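Local coordinates for protein lectin (Trichosanthes anguina, PDB 4HR6) that binds galactosides through ricin-type beta-trefoil lectin domains, as a chain of a nontoxic three-chain homologue of type II ribosome-inactivating proteins, at residues L33-C38 with T114-E119; R11-D16 with G128-N133; D147-A152 with E162-N167; C190-S195 with T205-D210. All blocks are in the same frame, centred on the assembly; numbering follows the deposited sequence.

Interaction 1: L33-C38 with T114-E119; sequences LILYPC and TNLTME. With AMG (methyl alpha-D-galactopyranoside), chain D.
The strand whose Leu-33, Ile-34 and Leu-35 meet Leu-116 also carries Tyr-36, a ring packed on both faces: Pro-37 CD lies towards the rim of one, and the galactoside covers the other, its C4 centred 3.7 Å above the ring plane. This CH-pi platform belongs to a ricin-type beta-trefoil sugar site; CG stands anti to the backbone N (chi1 -159°), and the ring beyond it lies flat against the pyranose. Asp-21, Gly-24, Gln-41 and Asn-43 hydrogen-bond to the sugar. Ile-34 adds an apolar edge, its CD1 4.0 Å from the sugar's C6, while its CG2 branch turns back to the amide oxygen OD1 of Asn-115.

Behind the platform, 114-119 is tied on by a single backbone bridge between Ile-34 and Asn-115. Leu-116 N donates to Leu-33 O at 3.0 Å, and Leu-35 N to Thr-114 O at 3.2 Å. Leu-116 points its side chain at 33-38 and divides its methyls, crossing both neighbours at about a right angle. Its CD1 reaches Leu-33 CD1 at 4.1 Å, whereas its CD2 rests 3.7 Å from Leu-35 CG.

Interaction 2: R11-D16 with G128-N133; sequences RISGRD and GWRVGN
Arg-11 and Asn-133 cross obliquely, with the guanidinium and amide planes turned 54° apart, and they meet by two different atoms of the arginine. NH1 donates to the backbone O of Asn-133 at 3.0 Å, a bent bond (131° at the hydrogen) whose acceptor sits near the guanidinium edge, somewhat tilted from its plane. Lower on the chain, Arg-11 CD is pressed 3.1 Å from Asn-133 OD1. The side chain of Arg-11 is bent at chi2 (137°), the torsion that sets CD beside this oxygen.

Ile-12 and Trp-129 also approach obliquely: Ile-12 CG2 lies 4.2 Å from Trp-129 CB, on the same side of the sheet as Val-131. Farther along, the benzo part of the indole meets backbone, with Trp-129 CE3 3.7 Å from Gly-14 CA; the ring occupies the side where a CB on this residue would collide with CE3. Water 2 sits over the rim of one indole face and links Arg-15 N to Gly-128 O. On the other side of the sheet, Ser-13 OG, also hydrogen-bonded to Ser-177 OG, donates to water 1 (2.7 Å), which in turn donates to Arg-130 O and Gly-132 O.

The antiparallel ladder pairs Ser-13 with Arg-130 through both of their backbone bonds, and Gly-132 N donates to Arg-11 O. In the trefoil sheet, strand 130-131 is outermost in this chain and pairs with strand 7-13, whose other neighbour is strand 46-49. Phe-48 of that strand and Ile-95 of strand 95-96 pack on Ile-12 and Val-131, while Ser-185 of another chain hydrogen-bonds to Val-131 O.

Interaction 3: D147-A152 with E162-N167; sequences DMCLEA and EECVPN
Cys-149 and Cys-164 each hold SG anti to their own carbonyl carbon (chi1 -78° and -58°), which turns both sulfurs into the space between the two segments. They join at 2.0 Å with a disulfide torsion of 104°, close to the relaxed value near a right angle. The link closes the hairpin of strands 148-153 and 158-163 in the second ricin-type beta-trefoil domain. Next to it, Cys-149 and Glu-162 form an antiparallel hydrogen-bonded pair: Cys-149 N donates to Glu-162 O at 2.8 Å, and Glu-162 N to Cys-149 O at 3.0 Å.

Met-148 bends at chi3 and brings its CE against the backbone, 3.3 Å from Glu-162 C. Beyond the disulfide, water 3 bridges the segments, donating to Asp-147 O and Glu-163 OE1 and accepting from Cys-164 N. The carboxylate of Asp-147 forms a salt bridge with Lys-14 of another chain.

Glu-151, extended beyond CG, crosses Glu-162 obliquely, its OE1 3.4 Å from Glu-162 CB. The two acids thus meet by oxygen against methylene, with Glu-151 OE1 and Glu-162 OE2 5.0 Å apart. Glu-151 OE1 takes a salt bridge from Lys-168 and a hydrogen bond from Gln-171, and Trp-160 NE1 binds Glu-162 OE1; Lys-168 in particular probably offsets the repulsion of two like charges on this side of a covalently locked hairpin.

Interaction 4: C190-S195 with T205-D210; sequences CVTASS and TILNCD
Thr-205 opens the contact by pairing with Thr-192, each donating its backbone N to the other's O at 2.8 Å. Its CG2 lies between the backbone N and the carbonyl carbon and comes 3.1 Å from Ser-194 OG, a tight methyl-to-hydroxyl approach. Ile-206 then turns its side chain to the opposite side of the sheet, where it shares a non-hydrogen-bonded pair with Val-191. Its CA-H leans on Cys-190 O at 3.4 Å, and the two aliphatic side chains pack on Trp-173 of strand 173-175. These strands, 189-194 and 201-208, form a strongly twisted hairpin of the second beta-trefoil domain; their short segments run 110° apart rather than close to antiparallel.

Leu-207 returns to the side of Thr-192 and crosses it at about a right angle, CD1 lying 3.9 Å from Thr-192 CG2. Its backbone exchanges bonds with Cys-190, whose N reaches Leu-207 O at 2.7 Å in an almost straight bond. Cys-190 O is gripped twice: Leu-207 N approaches in the carbonyl plane, while Thr-192 OG1 donates from above that plane at 2.8 Å. Gln-215 NE2 bonds to the same hydroxyl. After Asn-208, whose carbonyl also receives Gln-215 NE2, the chain leaves the strand and Cys-209 SG joins Cys-190 SG at 2.0 Å, a disulfide with a torsion of 100°.

How the interactions relate
Interaction 1 is nested within the chain loop closed by interaction 2, and the two pack against each other, their centres 11 Å apart. Leu-35 CD1 lies 3.5 Å from Arg-15 CB, and Leu-35 CD2 is 3.8 Å from Trp-129 CZ3. Interaction 1 holds sugar-pocket residues, whereas the side chain of Arg-11 in interaction 2 remains about 11 Å from that galactoside. Interactions 3 and 4 follow in the second trefoil domain as two disulfide-closed hairpins, meeting where Ala-152 CB comes 3.6 Å from Ile-206 CD1. Interactions 1 and 3 sit on opposite sides of the chain's centre, 36 Å between centres, while interactions 2 and 4 approach to about 5 Å between nearest atoms without touching.

Interaction 1: L33-C38 with T114-E119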
# COMPACT_ATOMS: atom_id res chain seq x y z
N LEU C 33 -12.85 13.81 -25.79
CA LEU C 33 -11.97 13.89 -24.60
C LEU C 33 -10.52 13.63 -24.96
O LEU C 33 -10.19 12.67 -25.67
CB LEU C 33 -12.38 12.93 -23.48
CG LEU C 33 -13.35 11.82 -23.86
CD1 LEU C 33 -12.95 10.47 -23.27
CD2 LEU C 33 -14.76 12.22 -23.45
N ILE C 34 -9.65 14.48 -24.42
CA ILE C 34 -8.22 14.44 -24.68
C ILE C 34 -7.40 14.16 -23.41
O ILE C 34 -7.94 14.21 -22.30
CB ILE C 34 -7.74 15.80 -25.25
CG1 ILE C 34 -8.12 16.95 -24.32
CG2 ILE C 34 -8.34 16.02 -26.63
CD1 ILE C 34 -7.37 18.24 -24.58
N LEU C 35 -6.12 13.87 -23.59
CA LEU C 35 -5.13 14.03 -22.54
C LEU C 35 -4.72 15.49 -22.50
O LEU C 35 -4.53 16.09 -23.55
CB LEU C 35 -3.87 13.22 -22.81
CG LEU C 35 -3.90 11.70 -22.75
CD1 LEU C 35 -2.47 11.20 -22.88
CD2 LEU C 35 -4.54 11.19 -21.46
N TYR C 36 -4.54 16.05 -21.31
CA TYR C 36 -4.13 17.44 -21.16
C TYR C 36 -3.45 17.63 -19.80
O TYR C 36 -3.78 16.94 -18.85
CB TYR C 36 -5.36 18.36 -21.29
CG TYR C 36 -5.03 19.79 -21.65
CD1 TYR C 36 -4.87 20.19 -22.98
CD2 TYR C 36 -4.88 20.76 -20.66
CE1 TYR C 36 -4.56 21.50 -23.32
CE2 TYR C 36 -4.57 22.08 -20.98
CZ TYR C 36 -4.41 22.44 -22.31
OH TYR C 36 -4.11 23.74 -22.63
N PRO C 37 -2.48 18.55 -19.70
CA PRO C 37 -1.89 18.86 -18.40
C PRO C 37 -2.93 18.93 -17.27
O PRO C 37 -3.97 19.57 -17.44
CB PRO C 37 -1.25 20.23 -18.62
CG PRO C 37 -0.90 20.24 -20.07
CD PRO C 37 -1.75 19.23 -20.79
N CYS C 38 -2.64 18.27 -16.15
CA CYS C 38 -3.56 18.24 -15.02
C CYS C 38 -3.64 19.61 -14.40
O CYS C 38 -2.63 20.28 -14.22
CB CYS C 38 -3.12 17.23 -13.97
SG CYS C 38 -3.07 15.55 -14.58
N THR C 114 -4.04 14.79 -27.38
CA THR C 114 -4.34 13.54 -28.09
C THR C 114 -5.78 13.10 -27.86
O THR C 114 -6.27 13.13 -26.73
CB THR C 114 -3.45 12.39 -27.61
OG1 THR C 114 -2.07 12.70 -27.85
CG2 THR C 114 -3.81 11.07 -28.30
N ASN C 115 -6.45 12.65 -28.92
CA ASN C 115 -7.81 12.11 -28.81
C ASN C 115 -7.78 10.75 -28.11
O ASN C 115 -6.97 9.88 -28.46
CB ASN C 115 -8.46 11.96 -30.19
CG ASN C 115 -8.69 13.29 -30.89
OD1 ASN C 115 -8.69 14.35 -30.26
ND2 ASN C 115 -8.88 13.25 -32.21
N LEU C 116 -8.65 10.58 -27.11
CA LEU C 116 -8.78 9.30 -26.42
C LEU C 116 -9.74 8.40 -27.18
O LEU C 116 -10.73 8.86 -27.76
CB LEU C 116 -9.28 9.47 -24.97
CG LEU C 116 -8.47 10.37 -24.02
CD1 LEU C 116 -8.90 10.11 -22.58
CD2 LEU C 116 -6.97 10.16 -24.17
N THR C 117 -9.45 7.11 -27.15
CA THR C 117 -10.12 6.16 -28.01
C THR C 117 -10.29 4.82 -27.31
O THR C 117 -9.56 4.50 -26.37
CB THR C 117 -9.32 5.96 -29.32
OG1 THR C 117 -9.83 4.82 -30.04
CG2 THR C 117 -7.83 5.74 -29.05
N MET C 118 -11.28 4.05 -27.76
CA MET C 118 -11.40 2.65 -27.40
C MET C 118 -10.60 1.81 -28.41
O MET C 118 -10.72 2.00 -29.63
CB MET C 118 -12.86 2.23 -27.36
CG MET C 118 -13.71 3.03 -26.36
SD MET C 118 -13.20 2.91 -24.62
CE MET C 118 -13.49 1.17 -24.37
N GLU C 119 -9.75 0.92 -27.88
CA GLU C 119 -8.90 0.05 -28.69
C GLU C 119 -8.89 -1.32 -28.06
O GLU C 119 -9.29 -1.50 -26.91
CB GLU C 119 -7.46 0.57 -28.73
CG GLU C 119 -7.27 1.99 -29.24
CD GLU C 119 -7.63 2.16 -30.72
OE1 GLU C 119 -7.92 1.14 -31.39
OE2 GLU C 119 -7.61 3.32 -31.19
C1 AMG D . -8.68 24.97 -22.56
C2 AMG D . -9.09 24.22 -21.29
C3 AMG D . -8.29 22.92 -21.12
C4 AMG D . -8.26 22.08 -22.40
C5 AMG D . -7.97 22.93 -23.65
C6 AMG D . -8.18 22.13 -24.94
C7 AMG D . -7.21 26.87 -22.62
O1 AMG D . -7.33 25.46 -22.43
O2 AMG D . -8.87 25.06 -20.15
O3 AMG D . -8.86 22.14 -20.06
O4 AMG D . -9.51 21.38 -22.55
O5 AMG D . -8.80 24.10 -23.69
O6 AMG D . -7.20 22.49 -25.91

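Interaction 2: R11-D16 with G128-N133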
# COMPACT_ATOMS: atom_id res chain seq x y z
N ARG C 11 -10.12 12.93 -10.18
CA ARG C 11 -9.47 13.01 -11.50
C ARG C 11 -9.08 11.63 -12.00
O ARG C 11 -9.03 10.66 -11.24
CB ARG C 11 -8.23 13.91 -11.45
CG ARG C 11 -8.54 15.39 -11.24
CD ARG C 11 -7.61 16.04 -10.24
NE ARG C 11 -6.67 16.95 -10.85
CZ ARG C 11 -5.61 17.47 -10.25
NH1 ARG C 11 -5.32 17.17 -8.99
NH2 ARG C 11 -4.82 18.31 -10.92
N ILE C 12 -8.86 11.56 -13.31
CA ILE C 12 -8.34 10.36 -13.94
C ILE C 12 -7.07 10.77 -14.66
O ILE C 12 -7.12 11.61 -15.56
CB ILE C 12 -9.34 9.77 -14.95
CG1 ILE C 12 -10.72 9.64 -14.31
CG2 ILE C 12 -8.86 8.41 -15.44
CD1 ILE C 12 -11.76 9.03 -15.21
N SER C 13 -5.93 10.22 -14.24
CA SER C 13 -4.66 10.50 -14.90
C SER C 13 -4.09 9.23 -15.49
O SER C 13 -4.52 8.12 -15.16
CB SER C 13 -3.69 11.19 -13.94
OG SER C 13 -3.26 10.34 -12.90
N GLY C 14 -3.14 9.39 -16.41
CA GLY C 14 -2.51 8.22 -17.05
C GLY C 14 -1.25 8.54 -17.83
O GLY C 14 -0.29 9.12 -17.28
N ARG C 15 -1.26 8.15 -19.11
CA ARG C 15 -0.16 8.38 -20.05
C ARG C 15 0.68 9.60 -19.73
O ARG C 15 0.20 10.74 -19.76
CB ARG C 15 -0.73 8.54 -21.46
CG ARG C 15 -0.58 7.33 -22.34
CD ARG C 15 0.73 7.33 -23.11
NE ARG C 15 0.54 6.77 -24.45
CZ ARG C 15 1.49 6.63 -25.37
NH1 ARG C 15 1.17 6.10 -26.54
NH2 ARG C 15 2.73 7.01 -25.12
N ASP C 16 1.95 9.36 -19.41
CA ASP C 16 2.89 10.44 -19.12
C ASP C 16 2.40 11.42 -18.04
O ASP C 16 2.90 12.55 -17.95
CB ASP C 16 3.27 11.17 -20.43
CG ASP C 16 4.42 10.47 -21.17
OD1 ASP C 16 5.55 10.99 -21.11
OD2 ASP C 16 4.20 9.39 -21.77
N GLY C 128 -3.23 2.36 -19.27
CA GLY C 128 -3.16 2.34 -17.80
C GLY C 128 -3.60 3.65 -17.22
O GLY C 128 -3.17 4.73 -17.66
N TRP C 129 -4.48 3.59 -16.22
CA TRP C 129 -5.02 4.82 -15.64
C TRP C 129 -5.06 4.76 -14.11
O TRP C 129 -5.26 3.70 -13.55
CB TRP C 129 -6.44 5.06 -16.17
CG TRP C 129 -6.54 5.02 -17.65
CD1 TRP C 129 -6.89 3.95 -18.42
CD2 TRP C 129 -6.28 6.09 -18.54
NE1 TRP C 129 -6.86 4.29 -19.74
CE2 TRP C 129 -6.49 5.61 -19.84
CE3 TRP C 129 -5.89 7.42 -18.36
CZ2 TRP C 129 -6.32 6.40 -20.97
CZ3 TRP C 129 -5.72 8.22 -19.49
CH2 TRP C 129 -5.94 7.71 -20.78
N ARG C 130 -4.88 5.92 -13.48
CA ARG C 130 -5.07 6.11 -12.06
C ARG C 130 -6.31 6.98 -11.81
O ARG C 130 -6.32 8.19 -12.13
CB ARG C 130 -3.87 6.82 -11.43
CG ARG C 130 -4.01 7.01 -9.93
CD ARG C 130 -3.04 8.06 -9.42
NE ARG C 130 -1.65 7.62 -9.51
CZ ARG C 130 -0.59 8.39 -9.30
NH1 ARG C 130 -0.75 9.68 -8.99
NH2 ARG C 130 0.64 7.89 -9.43
N VAL C 131 -7.32 6.37 -11.21
CA VAL C 131 -8.49 7.10 -10.74
C VAL C 131 -8.19 7.59 -9.33
O VAL C 131 -8.00 6.79 -8.42
CB VAL C 131 -9.73 6.20 -10.71
CG1 VAL C 131 -10.92 6.97 -10.17
CG2 VAL C 131 -9.99 5.66 -12.10
N GLY C 132 -8.12 8.89 -9.17
CA GLY C 132 -7.71 9.46 -7.91
C GLY C 132 -7.30 10.90 -8.11
O GLY C 132 -6.96 11.31 -9.22
N ASN C 133 -7.33 11.65 -7.02
CA ASN C 133 -7.18 13.09 -7.10
C ASN C 133 -5.74 13.54 -7.00
O ASN C 133 -5.41 14.68 -7.36
CB ASN C 133 -8.01 13.76 -6.01
CG ASN C 133 -8.16 15.25 -6.24
OD1 ASN C 133 -8.50 15.69 -7.34
ND2 ASN C 133 -7.89 16.05 -5.20
O HOH W 1 -5.21 10.24 -11.06
O HOH W 2 -3.07 5.77 -20.29

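Interaction 3: D147-A152 with E162-N167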
# COMPACT_ATOMS: atom_id res chain seq x y z
N ASP C 147 17.00 -6.69 1.95
CA ASP C 147 16.91 -5.23 2.10
C ASP C 147 17.78 -4.44 1.15
O ASP C 147 18.27 -3.35 1.49
CB ASP C 147 17.23 -4.85 3.54
CG ASP C 147 16.41 -5.62 4.50
OD1 ASP C 147 15.18 -5.43 4.48
OD2 ASP C 147 16.99 -6.44 5.24
N MET C 148 17.93 -4.96 -0.06
CA MET C 148 18.69 -4.26 -1.09
C MET C 148 17.76 -3.48 -2.02
O MET C 148 16.60 -3.84 -2.16
CB MET C 148 19.53 -5.26 -1.85
CG MET C 148 20.66 -5.79 -0.99
SD MET C 148 21.73 -6.90 -1.90
CE MET C 148 22.79 -5.72 -2.73
N CYS C 149 18.30 -2.42 -2.63
CA CYS C 149 17.55 -1.45 -3.42
C CYS C 149 17.80 -1.62 -4.93
O CYS C 149 18.95 -1.80 -5.35
CB CYS C 149 17.97 -0.04 -3.04
SG CYS C 149 17.28 0.65 -1.50
N LEU C 150 16.75 -1.52 -5.74
CA LEU C 150 16.88 -1.46 -7.20
C LEU C 150 17.67 -0.23 -7.61
O LEU C 150 17.33 0.89 -7.23
CB LEU C 150 15.54 -1.38 -7.92
CG LEU C 150 14.82 -2.65 -8.35
CD1 LEU C 150 13.66 -2.21 -9.23
CD2 LEU C 150 15.70 -3.63 -9.10
N GLU C 151 18.71 -0.46 -8.41
CA GLU C 151 19.52 0.64 -8.92
C GLU C 151 19.56 0.66 -10.46
O GLU C 151 19.62 -0.38 -11.12
CB GLU C 151 20.93 0.55 -8.34
CG GLU C 151 21.72 1.84 -8.49
CD GLU C 151 23.04 1.78 -7.78
OE1 GLU C 151 23.04 1.74 -6.53
OE2 GLU C 151 24.08 1.76 -8.46
N ALA C 152 19.48 1.87 -11.01
CA ALA C 152 19.68 2.10 -12.43
C ALA C 152 21.19 2.17 -12.66
O ALA C 152 21.85 3.11 -12.19
CB ALA C 152 19.02 3.40 -12.88
N GLU C 162 21.49 -3.29 -5.54
CA GLU C 162 22.67 -2.82 -4.86
C GLU C 162 22.26 -2.52 -3.41
O GLU C 162 21.08 -2.54 -3.08
CB GLU C 162 23.19 -1.56 -5.54
CG GLU C 162 23.80 -1.84 -6.92
CD GLU C 162 25.12 -2.61 -6.85
OE1 GLU C 162 25.37 -3.46 -7.74
OE2 GLU C 162 25.90 -2.37 -5.91
N GLU C 163 23.25 -2.28 -2.56
CA GLU C 163 23.01 -1.88 -1.20
C GLU C 163 22.38 -0.50 -1.22
O GLU C 163 22.86 0.40 -1.93
CB GLU C 163 24.32 -1.82 -0.40
CG GLU C 163 24.17 -2.12 1.08
CD GLU C 163 24.00 -3.61 1.37
OE1 GLU C 163 23.08 -3.96 2.14
OE2 GLU C 163 24.78 -4.43 0.84
N CYS C 164 21.32 -0.32 -0.44
CA CYS C 164 20.64 0.97 -0.36
C CYS C 164 21.54 2.03 0.20
O CYS C 164 22.26 1.79 1.17
CB CYS C 164 19.40 0.87 0.54
SG CYS C 164 18.23 -0.36 -0.04
N VAL C 165 21.48 3.22 -0.39
CA VAL C 165 22.24 4.37 0.07
C VAL C 165 21.32 5.58 0.00
O VAL C 165 20.96 6.02 -1.09
CB VAL C 165 23.50 4.62 -0.79
CG1 VAL C 165 24.37 5.69 -0.15
CG2 VAL C 165 24.29 3.34 -1.01
N PRO C 166 20.93 6.13 1.17
CA PRO C 166 19.94 7.21 1.14
C PRO C 166 20.38 8.36 0.26
O PRO C 166 21.57 8.71 0.25
CB PRO C 166 19.84 7.65 2.61
CG PRO C 166 21.04 7.08 3.29
CD PRO C 166 21.39 5.83 2.54
N ASN C 167 19.44 8.93 -0.49
CA ASN C 167 19.70 10.05 -1.39
C ASN C 167 20.57 9.72 -2.61
O ASN C 167 21.01 10.64 -3.30
CB ASN C 167 20.31 11.24 -0.64
CG ASN C 167 19.46 11.69 0.54
OD1 ASN C 167 18.23 11.57 0.52
ND2 ASN C 167 20.11 12.23 1.57
O HOH W 3 20.83 -2.36 1.83

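Interaction 4: C190-S195 with T205-D210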
# COMPACT_ATOMS: atom_id res chain seq x y z
N CYS C 190 12.02 3.98 -19.04
CA CYS C 190 11.05 3.13 -18.37
C CYS C 190 11.64 1.77 -18.06
O CYS C 190 12.41 1.23 -18.84
CB CYS C 190 9.85 2.92 -19.29
SG CYS C 190 8.55 4.16 -19.18
N VAL C 191 11.27 1.22 -16.91
CA VAL C 191 11.58 -0.16 -16.58
C VAL C 191 10.80 -1.03 -17.56
O VAL C 191 9.60 -0.87 -17.70
CB VAL C 191 11.18 -0.50 -15.13
CG1 VAL C 191 11.26 -1.99 -14.86
CG2 VAL C 191 12.07 0.27 -14.15
N THR C 192 11.50 -1.95 -18.23
CA THR C 192 10.94 -2.68 -19.38
C THR C 192 11.39 -4.12 -19.39
O THR C 192 12.54 -4.39 -19.11
CB THR C 192 11.41 -2.07 -20.71
OG1 THR C 192 11.30 -0.64 -20.68
CG2 THR C 192 10.60 -2.65 -21.88
N ALA C 193 10.49 -5.02 -19.72
CA ALA C 193 10.82 -6.42 -19.89
C ALA C 193 11.30 -6.72 -21.34
O ALA C 193 10.51 -6.60 -22.29
CB ALA C 193 9.62 -7.28 -19.54
N SER C 194 12.57 -7.11 -21.49
CA SER C 194 13.18 -7.48 -22.80
C SER C 194 12.69 -8.82 -23.35
O SER C 194 12.02 -9.58 -22.67
CB SER C 194 14.70 -7.57 -22.67
OG SER C 194 15.27 -6.30 -22.44
N SER C 195 13.05 -9.09 -24.61
CA SER C 195 12.86 -10.41 -25.23
C SER C 195 14.07 -11.32 -24.95
O SER C 195 13.96 -12.55 -25.00
CB SER C 195 12.66 -10.28 -26.75
OG SER C 195 13.77 -9.63 -27.35
N THR C 205 15.11 -4.45 -17.92
CA THR C 205 16.15 -3.47 -18.18
C THR C 205 15.46 -2.12 -18.32
O THR C 205 14.25 -2.03 -18.13
CB THR C 205 16.97 -3.87 -19.46
OG1 THR C 205 18.11 -3.02 -19.61
CG2 THR C 205 16.10 -3.79 -20.73
N ILE C 206 16.22 -1.09 -18.64
CA ILE C 206 15.70 0.26 -18.83
C ILE C 206 15.75 0.65 -20.30
O ILE C 206 16.84 0.72 -20.88
CB ILE C 206 16.54 1.27 -18.04
CG1 ILE C 206 16.68 0.82 -16.58
CG2 ILE C 206 15.95 2.67 -18.15
CD1 ILE C 206 17.54 1.73 -15.73
N LEU C 207 14.58 0.91 -20.91
CA LEU C 207 14.51 1.40 -22.30
C LEU C 207 13.67 2.67 -22.38
O LEU C 207 13.08 3.09 -21.39
CB LEU C 207 13.92 0.33 -23.22
CG LEU C 207 14.65 -1.02 -23.21
CD1 LEU C 207 13.85 -2.10 -23.93
CD2 LEU C 207 16.04 -0.89 -23.81
N ASN C 208 13.65 3.28 -23.56
CA ASN C 208 12.83 4.48 -23.77
C ASN C 208 11.37 4.15 -23.51
O ASN C 208 10.89 3.09 -23.93
CB ASN C 208 13.00 5.05 -25.19
CG ASN C 208 14.17 6.02 -25.30
OD1 ASN C 208 15.32 5.62 -25.43
ND2 ASN C 208 13.86 7.31 -25.26
N CYS C 209 10.66 5.03 -22.81
CA CYS C 209 9.23 4.84 -22.60
C CYS C 209 8.53 4.96 -23.97
O CYS C 209 8.67 5.98 -24.63
CB CYS C 209 8.67 5.90 -21.63
SG CYS C 209 9.35 5.86 -19.93
N ASP C 210 7.80 3.94 -24.38
CA ASP C 210 7.12 3.96 -25.67
C ASP C 210 5.65 3.54 -25.58
O ASP C 210 5.03 3.21 -26.60
CB ASP C 210 7.87 3.07 -26.68
CG ASP C 210 7.85 1.59 -26.30
OD1 ASP C 210 8.73 0.85 -26.77
OD2 ASP C 210 6.96 1.17 -25.54